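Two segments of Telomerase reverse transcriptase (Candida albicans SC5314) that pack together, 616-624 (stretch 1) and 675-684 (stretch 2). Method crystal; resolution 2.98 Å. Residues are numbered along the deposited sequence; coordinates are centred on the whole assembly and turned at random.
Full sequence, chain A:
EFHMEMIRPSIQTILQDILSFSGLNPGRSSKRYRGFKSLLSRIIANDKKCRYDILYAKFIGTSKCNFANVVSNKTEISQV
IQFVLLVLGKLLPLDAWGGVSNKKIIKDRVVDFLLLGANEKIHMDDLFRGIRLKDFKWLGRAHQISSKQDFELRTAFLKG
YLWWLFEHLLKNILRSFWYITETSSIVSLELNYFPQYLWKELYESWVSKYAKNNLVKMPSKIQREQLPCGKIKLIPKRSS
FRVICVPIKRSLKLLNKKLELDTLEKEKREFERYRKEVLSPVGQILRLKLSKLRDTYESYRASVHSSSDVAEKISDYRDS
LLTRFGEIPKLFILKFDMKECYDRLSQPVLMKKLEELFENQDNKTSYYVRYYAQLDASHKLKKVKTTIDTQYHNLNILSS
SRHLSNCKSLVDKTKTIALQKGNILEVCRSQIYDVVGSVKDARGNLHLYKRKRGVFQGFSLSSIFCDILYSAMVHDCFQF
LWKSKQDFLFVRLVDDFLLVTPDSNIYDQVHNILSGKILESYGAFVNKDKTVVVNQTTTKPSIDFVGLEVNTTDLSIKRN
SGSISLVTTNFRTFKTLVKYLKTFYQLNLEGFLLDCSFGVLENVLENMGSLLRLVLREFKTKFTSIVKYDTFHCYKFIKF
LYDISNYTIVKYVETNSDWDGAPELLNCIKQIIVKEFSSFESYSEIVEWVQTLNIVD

Stretch 1 (616-624) LREFKTKFT
Stretch 2, residues 675-684: KEFSSFESYS

At the apolar centre of this contact, aromatic rings from a loop settle against one side of a helix. Stretch 1 is helical throughout, part of a longer helix that runs on at both ends, and L616, F619, K620 and F623 all direct their CA-to-CB bonds toward stretch 2. The i, i+3, i+4 and i+7 spacing places these four on a single helical face. Backbone hydrogen bonds from K620 N to L616 O (3.1 Å) and from T621 N to R617 O (2.9 Å) belong to the helix.

Stretch 2 enters as the end of a helix, at K675 and E676, and then changes course. F677 is the first residue to leave helical phi/psi, at -121/38, and S678 (-117/36) and S679 (-125/-38) continue the irregular path to F680, which is extended at -98/151. Residues 681-683 return to helical angles without regular bonding. The closest CA atoms in register are those of R617 and E676, 7.0 Å apart. From there the chain carries F677 to the L616 end of the helical face, and F680 and Y683 to the F623 end.

The ring of F677 (chi1 -69°, chi2 -81°) starts from a sideways CA-to-CB bond, but its end swings in to the helix. Its edge meets L616, with CE2 3.6 Å from CD2 of L616, and F619, whose CD2 lies 4.2 Å from CE1 of F677. L616, in the m,t rotamer, offers a methyl, CD2, to the edge of the F677 ring, while F619 (chi1 170°, chi2 75°) supplies another ring edge; both are buried, as is F677.

F623 (chi1 176°, chi2 -94°) is engaged by two rings. Y683 (chi1 -61°, chi2 -16°) turns its edge toward the face of F623, with centroids 5.5 Å apart and planes at 61°; it leads with its hydroxyl, OH sitting over that face, 3.4 Å from CG of F623. F623 in turn points its own edge at the face of F680 (chi1 -158°, chi2 84°), centroids 5.4 Å apart and planes at 73°, with CE1 of F623 4.1 Å from CZ of F680. Here slightly positive ring hydrogens of F623 approach the electron-rich face of F680.

K620 joins the apolar and polar zones. Its methylenes lie against the rings, CD 3.7 Å from CE2 of Y683 and CG 4.1 Å from CE1 of F677, while chi angles of -67°, -156°, -60° and -68° fold the chain so that NZ reaches E676. NZ also lies 5.4 Å from the F677 ring centroid, near the ring normal, a long and at most weak cation-pi attraction.

At the polar edge, E676 (chi1 -55°, chi2 -73°, chi3 -25°) answers two positive charges. Its OE1 forms a salt bridge with NZ of K620 at 2.9 Å, and its OE2 another with NH2 of R617 at 2.7 Å, at the edge of the guanidinium, near its plane. The CA-to-CB bond of R617 points sideways to stretch 2, but its p,t,p chi1 to chi3 bring its end to the carboxylate.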

# COMPACT_ATOMS: atom_id res chain seq x y z
N LEU A 616 1.59 -1.86 22.59
CA LEU A 616 2.50 -1.62 23.71
C LEU A 616 3.83 -2.33 23.49
O LEU A 616 4.90 -1.73 23.66
CB LEU A 616 1.86 -2.08 25.02
CG LEU A 616 0.71 -1.22 25.56
CD1 LEU A 616 0.17 -1.79 26.86
CD2 LEU A 616 1.15 0.22 25.74
N ARG A 617 3.80 -3.61 23.12
CA ARG A 617 5.04 -4.34 22.91
C ARG A 617 5.77 -3.87 21.65
O ARG A 617 6.99 -3.99 21.57
CB ARG A 617 4.77 -5.85 22.85
CG ARG A 617 3.93 -6.29 21.67
CD ARG A 617 3.42 -7.71 21.88
NE ARG A 617 2.87 -7.89 23.22
CZ ARG A 617 2.18 -8.96 23.60
NH1 ARG A 617 1.94 -9.94 22.74
NH2 ARG A 617 1.72 -9.05 24.84
N GLU A 618 5.03 -3.33 20.68
CA GLU A 618 5.69 -2.71 19.53
C GLU A 618 6.50 -1.49 19.96
O GLU A 618 7.58 -1.22 19.41
CB GLU A 618 4.66 -2.33 18.47
CG GLU A 618 5.24 -1.64 17.24
CD GLU A 618 6.18 -2.54 16.47
OE1 GLU A 618 5.88 -3.75 16.34
OE2 GLU A 618 7.22 -2.04 16.00
N PHE A 619 5.99 -0.74 20.94
CA PHE A 619 6.77 0.36 21.49
C PHE A 619 8.00 -0.16 22.24
O PHE A 619 9.08 0.43 22.14
CB PHE A 619 5.90 1.21 22.42
CG PHE A 619 6.67 2.22 23.22
CD1 PHE A 619 7.15 3.37 22.62
CD2 PHE A 619 6.91 2.01 24.56
CE1 PHE A 619 7.87 4.30 23.36
CE2 PHE A 619 7.63 2.94 25.30
CZ PHE A 619 8.10 4.08 24.70
N LYS A 620 7.85 -1.26 22.98
CA LYS A 620 8.98 -1.82 23.71
C LYS A 620 10.07 -2.32 22.76
O LYS A 620 11.26 -2.17 23.04
CB LYS A 620 8.52 -2.95 24.63
CG LYS A 620 7.64 -2.49 25.78
CD LYS A 620 7.69 -3.48 26.93
CE LYS A 620 7.21 -4.86 26.51
NZ LYS A 620 5.76 -4.88 26.20
N THR A 621 9.67 -2.92 21.63
CA THR A 621 10.65 -3.47 20.70
C THR A 621 11.52 -2.37 20.10
O THR A 621 12.75 -2.47 20.07
CB THR A 621 9.94 -4.25 19.60
OG1 THR A 621 9.37 -5.45 20.14
CG2 THR A 621 10.90 -4.61 18.48
N LYS A 622 10.89 -1.29 19.62
CA LYS A 622 11.63 -0.16 19.08
C LYS A 622 12.34 0.64 20.16
O LYS A 622 13.29 1.37 19.85
CB LYS A 622 10.69 0.73 18.27
CG LYS A 622 11.40 1.79 17.44
CD LYS A 622 10.41 2.71 16.79
CE LYS A 622 11.02 4.07 16.53
NZ LYS A 622 10.04 5.09 16.09
N PHE A 623 11.91 0.52 21.42
CA PHE A 623 12.52 1.28 22.51
C PHE A 623 14.02 1.03 22.60
O PHE A 623 14.82 1.97 22.59
CB PHE A 623 11.83 0.92 23.84
CG PHE A 623 12.45 1.59 25.04
CD1 PHE A 623 13.43 0.95 25.78
CD2 PHE A 623 12.05 2.86 25.43
CE1 PHE A 623 14.00 1.55 26.88
CE2 PHE A 623 12.61 3.47 26.53
CZ PHE A 623 13.59 2.82 27.26
N THR A 624 14.41 -0.25 22.68
CA THR A 624 15.82 -0.58 22.86
C THR A 624 16.69 -0.06 21.71
O THR A 624 17.84 0.32 21.93
CB THR A 624 15.99 -2.09 23.03
OG1 THR A 624 15.38 -2.76 21.92
CG2 THR A 624 15.34 -2.56 24.32
N LYS A 675 1.46 -5.33 33.27
CA LYS A 675 2.16 -6.55 32.91
C LYS A 675 3.29 -6.27 31.93
O LYS A 675 4.43 -6.69 32.14
CB LYS A 675 1.18 -7.57 32.32
CG LYS A 675 1.73 -8.97 32.18
CD LYS A 675 1.97 -9.61 33.54
CE LYS A 675 2.44 -11.06 33.39
NZ LYS A 675 2.61 -11.72 34.72
N GLU A 676 2.99 -5.56 30.84
CA GLU A 676 3.97 -5.31 29.79
C GLU A 676 5.10 -4.40 30.24
O GLU A 676 6.16 -4.39 29.59
CB GLU A 676 3.28 -4.71 28.56
CG GLU A 676 2.12 -5.53 28.02
CD GLU A 676 2.58 -6.78 27.30
OE1 GLU A 676 3.72 -6.81 26.81
OE2 GLU A 676 1.78 -7.74 27.23
N PHE A 677 4.93 -3.64 31.31
CA PHE A 677 5.89 -2.62 31.72
C PHE A 677 6.43 -2.89 33.12
O PHE A 677 6.65 -1.96 33.90
CB PHE A 677 5.27 -1.23 31.65
CG PHE A 677 5.00 -0.75 30.25
CD1 PHE A 677 6.02 -0.22 29.48
CD2 PHE A 677 3.73 -0.83 29.71
CE1 PHE A 677 5.78 0.22 28.20
CE2 PHE A 677 3.48 -0.39 28.43
CZ PHE A 677 4.51 0.14 27.67
N SER A 678 6.65 -4.15 33.46
CA SER A 678 7.20 -4.52 34.76
C SER A 678 8.55 -5.21 34.61
O SER A 678 8.88 -6.14 35.35
CB SER A 678 6.22 -5.41 35.53
OG SER A 678 5.83 -6.53 34.74
N SER A 679 9.35 -4.77 33.65
CA SER A 679 10.66 -5.37 33.43
C SER A 679 11.80 -4.36 33.47
O SER A 679 12.87 -4.69 33.98
CB SER A 679 10.67 -6.11 32.08
OG SER A 679 10.38 -5.22 31.01
N PHE A 680 11.60 -3.15 32.96
CA PHE A 680 12.67 -2.17 32.82
C PHE A 680 12.66 -1.19 33.98
O PHE A 680 11.61 -0.90 34.57
CB PHE A 680 12.55 -1.42 31.49
CG PHE A 680 13.84 -0.80 31.03
CD1 PHE A 680 14.76 -1.54 30.31
CD2 PHE A 680 14.11 0.53 31.30
CE1 PHE A 680 15.95 -0.97 29.88
CE2 PHE A 680 15.30 1.11 30.87
CZ PHE A 680 16.21 0.36 30.16
N GLU A 681 13.84 -0.66 34.30
CA GLU A 681 13.97 0.27 35.42
C GLU A 681 13.23 1.58 35.17
O GLU A 681 12.82 2.25 36.13
CB GLU A 681 15.45 0.55 35.70
CG GLU A 681 16.18 -0.62 36.33
CD GLU A 681 17.66 -0.34 36.52
OE1 GLU A 681 18.44 -0.61 35.59
OE2 GLU A 681 18.03 0.17 37.60
N SER A 682 13.04 1.97 33.91
CA SER A 682 12.31 3.19 33.60
C SER A 682 10.81 2.98 33.47
O SER A 682 10.05 3.95 33.56
CB SER A 682 12.84 3.81 32.30
OG SER A 682 12.18 5.04 32.02
N TYR A 683 10.37 1.74 33.27
CA TYR A 683 8.95 1.42 33.25
C TYR A 683 8.34 1.38 34.65
O TYR A 683 7.11 1.29 34.76
CB TYR A 683 8.71 0.08 32.55
CG TYR A 683 9.15 0.02 31.11
CD1 TYR A 683 9.42 1.18 30.39
CD2 TYR A 683 9.29 -1.20 30.46
CE1 TYR A 683 9.83 1.12 29.07
CE2 TYR A 683 9.70 -1.26 29.14
CZ TYR A 683 9.97 -0.10 28.45
OH TYR A 683 10.37 -0.17 27.13
N SER A 684 9.17 1.42 35.69
CA SER A 684 8.65 1.36 37.06
C SER A 684 7.70 2.51 37.35
O SER A 684 6.66 2.32 37.98
CB SER A 684 9.82 1.36 38.06
OG SER A 684 10.64 2.50 37.87